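Local atomic coordinates of probable glutathione S-transferase 5 (PDB entry 1ZL9), a protein that conjugates reduced glutathione to a wide range of exogenous and endogenous hydrophobic electrophiles, as a sigma-class glutathione transferase. Residues K98-S101 with S102-P106; V119-L122 with K123-F127; I126-P129 with A130-K133. All blocks are in the same frame, centred on the assembly; numbering follows the deposited sequence.

Interaction 1: residues K98-S101 with S102-P106; sequences KDYS and SEARP. With GSH (glutathione), chain D.
Ser102 N donates to Lys98 O at 2.9 Å, and this turn of helix carries a small water network on its solvent side. One water gives a hydrogen to Lys98 O, accepts one from Arg105 NH2, and is also hydrogen-bonded to Ser102 OG. A second water links Ser102 OG to Asp99 OD1, to which it donates at 2.8 Å. The hydroxyl of Ser102 is thus the common member of both bridges; with OG beside its own backbone N (chi1 -58°), it lies back along the helix toward Lys98 O. The other carboxylate oxygen of Asp99 takes up the ligand: N1 of the glutathione bound largely by the second subunit donates to Asp99 OD2 at 2.6 Å. An amine held by a carboxylate in this way probably keeps its positive charge. Trp39, Lys43, Gln52, Leu53 and Ser66 of the second subunit hydrogen-bond to the same ligand, an arrangement characteristic of dimeric glutathione transferases, in which the gamma-glutamyl end of glutathione reaches across to the partner subunit. Further out, Glu103 N bonds to Asp99 O and Ala104 N to Tyr100 O. Arg105 folds back, bent at chi3 (-69°), with Ser101 O 4.1 Å above the plane of its guanidinium. On the buried side Ala104 CB approaches Tyr100 CE1 at 4.3 Å. Glu103 forms a salt bridge with Lys133 of helix 119-145. The turn belongs to helix 84-112: Tyr100 and Ala104 pack on Phe127 of helix 119-145, the tyrosine also stacks on Phe134, and Lys98 packs on Asp95 of the second subunit.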
loop_
_atom_site.group_PDB
_atom_site.type_symbol
_atom_site.label_atom_id
_atom_site.label_comp_id
_atom_site.label_asym_id
_atom_site.label_seq_id
_atom_site.Cartn_x
_atom_site.Cartn_y
_atom_site.Cartn_z
ATOM N N LYS A 98 -4.679 -5.196 0.933
ATOM C CA LYS A 98 -3.655 -5.543 -0.054
ATOM C C LYS A 98 -2.940 -6.833 0.247
ATOM O O LYS A 98 -2.677 -7.582 -0.671
ATOM C CB LYS A 98 -2.556 -4.480 -0.131
ATOM C CG LYS A 98 -2.571 -3.568 -1.225
ATOM C CD LYS A 98 -1.161 -2.909 -1.402
ATOM C CE LYS A 98 -1.259 -1.521 -2.059
ATOM N NZ LYS A 98 -1.526 -1.583 -3.506
ATOM N N ASP A 99 -2.540 -7.063 1.509
ATOM C CA ASP A 99 -1.899 -8.329 1.907
ATOM C C ASP A 99 -2.833 -9.535 1.663
ATOM O O ASP A 99 -2.419 -10.536 1.160
ATOM C CB ASP A 99 -1.468 -8.287 3.374
ATOM C CG ASP A 99 -0.334 -7.310 3.638
ATOM O OD1 ASP A 99 0.314 -6.850 2.666
ATOM O OD2 ASP A 99 0.017 -6.999 4.823
ATOM N N TYR A 100 -4.113 -9.412 2.015
ATOM C CA TYR A 100 -5.088 -10.443 1.760
ATOM C C TYR A 100 -5.157 -10.686 0.268
ATOM O O TYR A 100 -5.141 -11.829 -0.187
ATOM C CB TYR A 100 -6.468 -10.003 2.267
ATOM C CG TYR A 100 -7.667 -10.626 1.592
ATOM C CD1 TYR A 100 -7.957 -11.970 1.766
ATOM C CD2 TYR A 100 -8.539 -9.870 0.813
ATOM C CE1 TYR A 100 -9.099 -12.546 1.114
ATOM C CE2 TYR A 100 -9.654 -10.423 0.199
ATOM C CZ TYR A 100 -9.947 -11.747 0.372
ATOM O OH TYR A 100 -11.065 -12.320 -0.212
ATOM N N SER A 101 -5.277 -9.614 -0.499
ATOM C CA SER A 101 -5.423 -9.753 -1.941
ATOM C C SER A 101 -4.196 -10.442 -2.539
ATOM O O SER A 101 -4.340 -11.216 -3.510
ATOM C CB SER A 101 -5.659 -8.414 -2.639
ATOM O OG SER A 101 -6.719 -7.751 -1.990
ATOM N N SER A 102 -3.014 -10.192 -1.969
ATOM C CA SER A 102 -1.792 -10.861 -2.427
ATOM C C SER A 102 -1.813 -12.312 -2.099
ATOM O O SER A 102 -1.389 -13.117 -2.945
ATOM C CB SER A 102 -0.453 -10.329 -1.857
ATOM O OG SER A 102 -0.329 -8.987 -2.168
ATOM N N GLU A 103 -2.317 -12.673 -0.923
ATOM C CA GLU A 103 -2.354 -14.059 -0.545
ATOM C C GLU A 103 -3.355 -14.818 -1.406
ATOM O O GLU A 103 -3.130 -15.996 -1.755
ATOM C CB GLU A 103 -2.766 -14.257 0.933
ATOM C CG GLU A 103 -1.742 -13.738 1.935
ATOM C CD GLU A 103 -2.244 -13.781 3.415
ATOM O OE1 GLU A 103 -1.478 -13.212 4.253
ATOM O OE2 GLU A 103 -3.373 -14.343 3.731
ATOM N N ALA A 104 -4.503 -14.176 -1.695
ATOM C CA ALA A 104 -5.536 -14.825 -2.468
ATOM C C ALA A 104 -5.316 -14.832 -3.964
ATOM O O ALA A 104 -6.061 -15.511 -4.701
ATOM C CB ALA A 104 -6.878 -14.185 -2.201
ATOM N N ARG A 105 -4.337 -14.073 -4.425
ATOM C CA ARG A 105 -4.167 -13.846 -5.844
ATOM C C ARG A 105 -4.126 -15.146 -6.728
ATOM O O ARG A 105 -4.651 -15.115 -7.830
ATOM C CB ARG A 105 -2.909 -12.997 -6.146
ATOM C CG ARG A 105 -2.890 -12.571 -7.599
ATOM C CD ARG A 105 -1.964 -11.409 -7.950
ATOM N NE ARG A 105 -2.461 -10.157 -7.362
ATOM C CZ ARG A 105 -1.841 -9.502 -6.379
ATOM N NH1 ARG A 105 -0.691 -9.957 -5.886
ATOM N NH2 ARG A 105 -2.386 -8.400 -5.877
ATOM N N PRO A 106 -3.411 -16.215 -6.334
ATOM C CA PRO A 106 -3.354 -17.461 -7.143
ATOM C C PRO A 106 -4.766 -18.012 -7.485
ATOM O O PRO A 106 -4.991 -18.441 -8.612
ATOM C CB PRO A 106 -2.555 -18.413 -6.263
ATOM C CG PRO A 106 -1.644 -17.489 -5.516
ATOM C CD PRO A 106 -2.510 -16.311 -5.178
HETATM N N1 GSH D . 2.011 -5.328 5.120
HETATM C CA1 GSH D . 2.813 -5.517 6.281
HETATM C C1 GSH D . 3.488 -4.274 6.711
HETATM O O11 GSH D . 3.705 -3.773 7.983
HETATM O O12 GSH D . 4.007 -3.498 5.766
HETATM C CB1 GSH D . 3.631 -6.737 6.399
HETATM C CG1 GSH D . 3.891 -7.010 7.888
HETATM C CD1 GSH D . 4.789 -8.226 8.076
HETATM O OE1 GSH D . 4.941 -9.064 7.035
HETATM N N2 GSH D . 5.390 -8.441 9.235
HETATM C CA2 GSH D . 6.315 -9.553 9.480
HETATM C C2 GSH D . 5.984 -10.294 10.731
HETATM O O2 GSH D . 5.647 -9.586 11.845
HETATM C CB2 GSH D . 7.695 -8.951 9.612
HETATM S SG2 GSH D . 8.888 -10.275 9.882
HETATM N N3 GSH D . 6.066 -11.609 10.777
HETATM C CA3 GSH D . 5.935 -12.364 12.000
HETATM C C3 GSH D . 4.634 -13.106 12.117
HETATM O O31 GSH D . 3.672 -13.016 11.105
HETATM O O32 GSH D . 4.361 -13.811 13.185
HETATM O O HOH W 1 -2.054 -6.945 -3.317
HETATM O O HOH W 2 0.854 -7.181 -0.031
#

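Interaction 2: residues V119-L122 with K123-F127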
loop_
_atom_site.group_PDB
_atom_site.type_symbol
_atom_site.label_atom_id
_atom_site.label_comp_id
_atom_site.label_asym_id
_atom_site.label_seq_id
_atom_site.Cartn_x
_atom_site.Cartn_y
_atom_site.Cartn_z
ATOM N N VAL A 119 -8.886 -24.825 -9.683
ATOM C CA VAL A 119 -9.682 -23.844 -8.961
ATOM C C VAL A 119 -10.140 -24.413 -7.646
ATOM O O VAL A 119 -10.001 -23.775 -6.661
ATOM C CB VAL A 119 -10.881 -23.331 -9.793
ATOM C CG1 VAL A 119 -11.793 -22.428 -8.987
ATOM C CG2 VAL A 119 -10.346 -22.528 -11.021
ATOM N N GLU A 120 -10.704 -25.616 -7.641
ATOM C CA GLU A 120 -11.186 -26.234 -6.419
ATOM C C GLU A 120 -10.113 -26.371 -5.343
ATOM O O GLU A 120 -10.299 -26.056 -4.158
ATOM C CB GLU A 120 -11.773 -27.613 -6.787
ATOM C CG GLU A 120 -12.299 -28.403 -5.631
ATOM C CD GLU A 120 -12.992 -29.702 -6.097
ATOM O OE1 GLU A 120 -14.245 -29.643 -6.321
ATOM O OE2 GLU A 120 -12.265 -30.723 -6.237
ATOM N N THR A 121 -8.956 -26.772 -5.762
ATOM C CA THR A 121 -7.833 -26.929 -4.867
ATOM C C THR A 121 -7.320 -25.603 -4.327
ATOM O O THR A 121 -7.096 -25.452 -3.130
ATOM C CB THR A 121 -6.743 -27.733 -5.622
ATOM O OG1 THR A 121 -7.304 -29.017 -5.930
ATOM C CG2 THR A 121 -5.573 -27.970 -4.798
ATOM N N LEU A 122 -7.170 -24.642 -5.213
ATOM C CA LEU A 122 -6.774 -23.311 -4.824
ATOM C C LEU A 122 -7.814 -22.692 -3.935
ATOM O O LEU A 122 -7.437 -22.015 -2.992
ATOM C CB LEU A 122 -6.558 -22.405 -6.022
ATOM C CG LEU A 122 -5.336 -22.783 -6.834
ATOM C CD1 LEU A 122 -5.398 -22.124 -8.182
ATOM C CD2 LEU A 122 -4.046 -22.445 -6.146
ATOM N N LYS A 123 -9.098 -22.933 -4.183
ATOM C CA LYS A 123 -10.118 -22.342 -3.317
ATOM C C LYS A 123 -9.863 -22.764 -1.841
ATOM O O LYS A 123 -9.875 -21.945 -0.919
ATOM C CB LYS A 123 -11.491 -22.779 -3.725
ATOM C CG LYS A 123 -12.630 -22.043 -3.003
ATOM C CD LYS A 123 -14.009 -22.457 -3.458
ATOM C CE LYS A 123 -15.077 -21.918 -2.493
ATOM N NZ LYS A 123 -16.513 -22.276 -2.904
ATOM N N LYS A 124 -9.640 -24.062 -1.606
ATOM C CA LYS A 124 -9.579 -24.540 -0.236
ATOM C C LYS A 124 -8.196 -24.400 0.402
ATOM O O LYS A 124 -8.049 -24.136 1.588
ATOM C CB LYS A 124 -10.094 -25.984 -0.178
ATOM C CG LYS A 124 -9.132 -27.019 -0.714
ATOM C CD LYS A 124 -9.797 -28.437 -0.747
ATOM C CE LYS A 124 -8.765 -29.483 -1.194
ATOM N NZ LYS A 124 -7.705 -29.578 -0.204
ATOM N N ASP A 125 -7.161 -24.574 -0.383
ATOM C CA ASP A 125 -5.811 -24.511 0.133
ATOM C C ASP A 125 -5.273 -23.088 0.258
ATOM O O ASP A 125 -4.403 -22.820 1.071
ATOM C CB ASP A 125 -4.883 -25.273 -0.822
ATOM C CG ASP A 125 -5.079 -26.795 -0.750
ATOM O OD1 ASP A 125 -5.873 -27.280 0.092
ATOM O OD2 ASP A 125 -4.449 -27.540 -1.493
ATOM N N ILE A 126 -5.703 -22.190 -0.616
ATOM C CA ILE A 126 -5.134 -20.831 -0.603
ATOM C C ILE A 126 -6.167 -19.751 -0.233
ATOM O O ILE A 126 -5.946 -18.900 0.632
ATOM C CB ILE A 126 -4.518 -20.496 -2.022
ATOM C CG1 ILE A 126 -3.286 -21.369 -2.361
ATOM C CG2 ILE A 126 -4.117 -19.041 -2.100
ATOM C CD1 ILE A 126 -2.207 -21.427 -1.340
ATOM N N PHE A 127 -7.288 -19.755 -0.930
ATOM C CA PHE A 127 -8.211 -18.650 -0.773
ATOM C C PHE A 127 -8.880 -18.690 0.612
ATOM O O PHE A 127 -8.845 -17.727 1.316
ATOM C CB PHE A 127 -9.259 -18.631 -1.887
ATOM C CG PHE A 127 -10.365 -17.665 -1.599
ATOM C CD1 PHE A 127 -10.122 -16.263 -1.664
ATOM C CD2 PHE A 127 -11.607 -18.102 -1.197
ATOM C CE1 PHE A 127 -11.166 -15.359 -1.395
ATOM C CE2 PHE A 127 -12.654 -17.150 -0.889
ATOM C CZ PHE A 127 -12.402 -15.819 -0.963
#
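Leu122 and Ile126 lie side by side one turn apart, their side chains pointing the same way, with Leu122 CD2 4.0 Å from Ile126 CG1. Thr121 and Asp125 form a second such pair on the neighbouring strip of the helix. There the methyl of Thr121, placed anti to the backbone N, is the branch facing the carboxylate, and CG2 stands 3.5 Å from Asp125 OD2. The hydroxyl branch turns the other way, back to the start of the helix, where OG1 is hydrogen-bonded to Asp118. Lys124 starts between its backbone N and carbonyl carbon (chi1 75°) and bends at its last torsion, which brings NZ to Asp125 OD1 at 3.0 Å, on the syn side but 29° out of the carboxylate plane, as a salt bridge.

Beneath these side chains the backbone widens. Leu122 O accepts from both Ile126 N (2.9 Å) and Phe127 N (3.1 Å), the second being the i to i+5 bond of a pi-type turn. Leu122 also packs on Ala110 of helix 84-112, and Phe127 turns inward to stack on Tyr107. The chemistry is therefore divided: apolar contacts and rings join this first part of helix 119-145 to the preceding helix, while a neighbouring lysine and aspartate pair their charges along the outer surface.

Interaction 3: residues I126-P129 with A130-K133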
loop_
_atom_site.group_PDB
_atom_site.type_symbol
_atom_site.label_atom_id
_atom_site.label_comp_id
_atom_site.label_asym_id
_atom_site.label_seq_id
_atom_site.Cartn_x
_atom_site.Cartn_y
_atom_site.Cartn_z
ATOM N N ILE A 126 -5.703 -22.190 -0.616
ATOM C CA ILE A 126 -5.134 -20.831 -0.603
ATOM C C ILE A 126 -6.167 -19.751 -0.233
ATOM O O ILE A 126 -5.946 -18.900 0.632
ATOM C CB ILE A 126 -4.518 -20.496 -2.022
ATOM C CG1 ILE A 126 -3.286 -21.369 -2.361
ATOM C CG2 ILE A 126 -4.117 -19.041 -2.100
ATOM C CD1 ILE A 126 -2.207 -21.427 -1.340
ATOM N N PHE A 127 -7.288 -19.755 -0.930
ATOM C CA PHE A 127 -8.211 -18.650 -0.773
ATOM C C PHE A 127 -8.880 -18.690 0.612
ATOM O O PHE A 127 -8.845 -17.727 1.316
ATOM C CB PHE A 127 -9.259 -18.631 -1.887
ATOM C CG PHE A 127 -10.365 -17.665 -1.599
ATOM C CD1 PHE A 127 -10.122 -16.263 -1.664
ATOM C CD2 PHE A 127 -11.607 -18.102 -1.197
ATOM C CE1 PHE A 127 -11.166 -15.359 -1.395
ATOM C CE2 PHE A 127 -12.654 -17.150 -0.889
ATOM C CZ PHE A 127 -12.402 -15.819 -0.963
ATOM N N LEU A 128 -9.458 -19.816 1.008
ATOM C CA LEU A 128 -10.292 -19.803 2.202
ATOM C C LEU A 128 -9.530 -19.475 3.467
ATOM O O LEU A 128 -10.041 -18.701 4.306
ATOM C CB LEU A 128 -11.126 -21.102 2.354
ATOM C CG LEU A 128 -12.289 -21.114 1.356
ATOM C CD1 LEU A 128 -12.952 -22.502 1.305
ATOM C CD2 LEU A 128 -13.351 -20.094 1.707
ATOM N N PRO A 129 -8.325 -19.990 3.647
ATOM C CA PRO A 129 -7.517 -19.541 4.774
ATOM C C PRO A 129 -7.233 -18.015 4.749
ATOM O O PRO A 129 -7.303 -17.323 5.761
ATOM C CB PRO A 129 -6.225 -20.333 4.609
ATOM C CG PRO A 129 -6.646 -21.636 3.903
ATOM C CD PRO A 129 -7.686 -21.112 2.933
ATOM N N ALA A 130 -6.953 -17.462 3.574
ATOM C CA ALA A 130 -6.717 -16.017 3.497
ATOM C C ALA A 130 -7.948 -15.161 3.888
ATOM O O ALA A 130 -7.852 -14.132 4.616
ATOM C CB ALA A 130 -6.257 -15.662 2.109
ATOM N N PHE A 131 -9.054 -15.569 3.316
ATOM C CA PHE A 131 -10.347 -14.962 3.480
ATOM C C PHE A 131 -10.745 -15.010 4.935
ATOM O O PHE A 131 -11.182 -14.036 5.461
ATOM C CB PHE A 131 -11.397 -15.716 2.651
ATOM C CG PHE A 131 -12.797 -15.297 2.923
ATOM C CD1 PHE A 131 -13.283 -14.090 2.420
ATOM C CD2 PHE A 131 -13.651 -16.142 3.639
ATOM C CE1 PHE A 131 -14.586 -13.711 2.677
ATOM C CE2 PHE A 131 -14.939 -15.798 3.913
ATOM C CZ PHE A 131 -15.421 -14.530 3.412
ATOM N N GLU A 132 -10.592 -16.159 5.563
ATOM C CA GLU A 132 -11.029 -16.316 6.963
ATOM C C GLU A 132 -10.140 -15.497 7.915
ATOM O O GLU A 132 -10.624 -14.874 8.872
ATOM C CB GLU A 132 -11.052 -17.803 7.325
ATOM C CG GLU A 132 -12.223 -18.449 6.576
ATOM C CD GLU A 132 -12.517 -19.910 6.888
ATOM O OE1 GLU A 132 -11.803 -20.503 7.715
ATOM O OE2 GLU A 132 -13.488 -20.442 6.272
ATOM N N LYS A 133 -8.864 -15.411 7.625
ATOM C CA LYS A 133 -7.989 -14.580 8.442
ATOM C C LYS A 133 -8.372 -13.096 8.323
ATOM O O LYS A 133 -8.538 -12.403 9.312
ATOM C CB LYS A 133 -6.563 -14.810 8.005
ATOM C CG LYS A 133 -5.525 -13.873 8.561
ATOM C CD LYS A 133 -4.087 -14.383 8.249
ATOM C CE LYS A 133 -3.119 -13.308 7.761
ATOM N NZ LYS A 133 -2.219 -13.827 6.533
#
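Phe131 CB sits over one face of the Phe127 ring, 4.1 Å from its centroid and 22° off the ring normal, a CH-pi contact between successive turns of the helix. Followed outward from there, the Phe131 side chain first touches backbone: CB also lies 3.5 Å from Phe127 O, the carbonyl that receives Phe131 N in an almost straight hydrogen bond. CG comes next, meeting Phe127 CZ at 3.9 Å, and CD1 approaches the same atom equally closely. On the other side of the ring, CD2 reaches Leu128 CD2 at 4.4 Å, a looser apolar contact. Beyond these atoms the ring runs on past Phe127: the planes are inclined at only 26°, but the rings are slid apart and barely overlap. Both phenylalanines hold CG anti to the backbone N, and this shared torsion sends the two rings off the same face of the helix. The Phe131 ring also meets Phe176 edge-to-face and packs with Phe179.

Around this aromatic pair the helix passes Pro129, which has no N-H to give to the turn before. The bond that follows, Ala130 N to Ile126 O, is weak at 3.4 Å, whereas Glu132 N to Leu128 O is 2.9 Å. Ala130 packs its methyl on Glu103 of helix 84-112. Chemically, then, the face carrying Phe127 and Phe131 is apolar and buried against helices 84-112 and 157-171, while the adjoining strip is held to helix 84-112 by the buried alanine and by the salt bridge of Lys133 to Glu103.

In the fold
All three contacts fall in the all-helical C-terminal region of the glutathione transferase fold. Interaction 1 lies on helix 84-112, and interactions 2 and 3 occupy consecutive turns of the next helix, 119-145, sharing Ile126 and Phe127. Centres of interactions 1 and 3 are about 9 Å apart, as are those of 2 and 3, while 1 and 2 are about 13 Å apart. The two helices meet where Glu103 O packs on Ile126 CG2 and Tyr100 OH on Phe127 CE1. Interaction 1 alone touches glutathione and the dimer interface; the other two lie away from the annotated sites, and their residues pack helix 119-145 against helix 84-112.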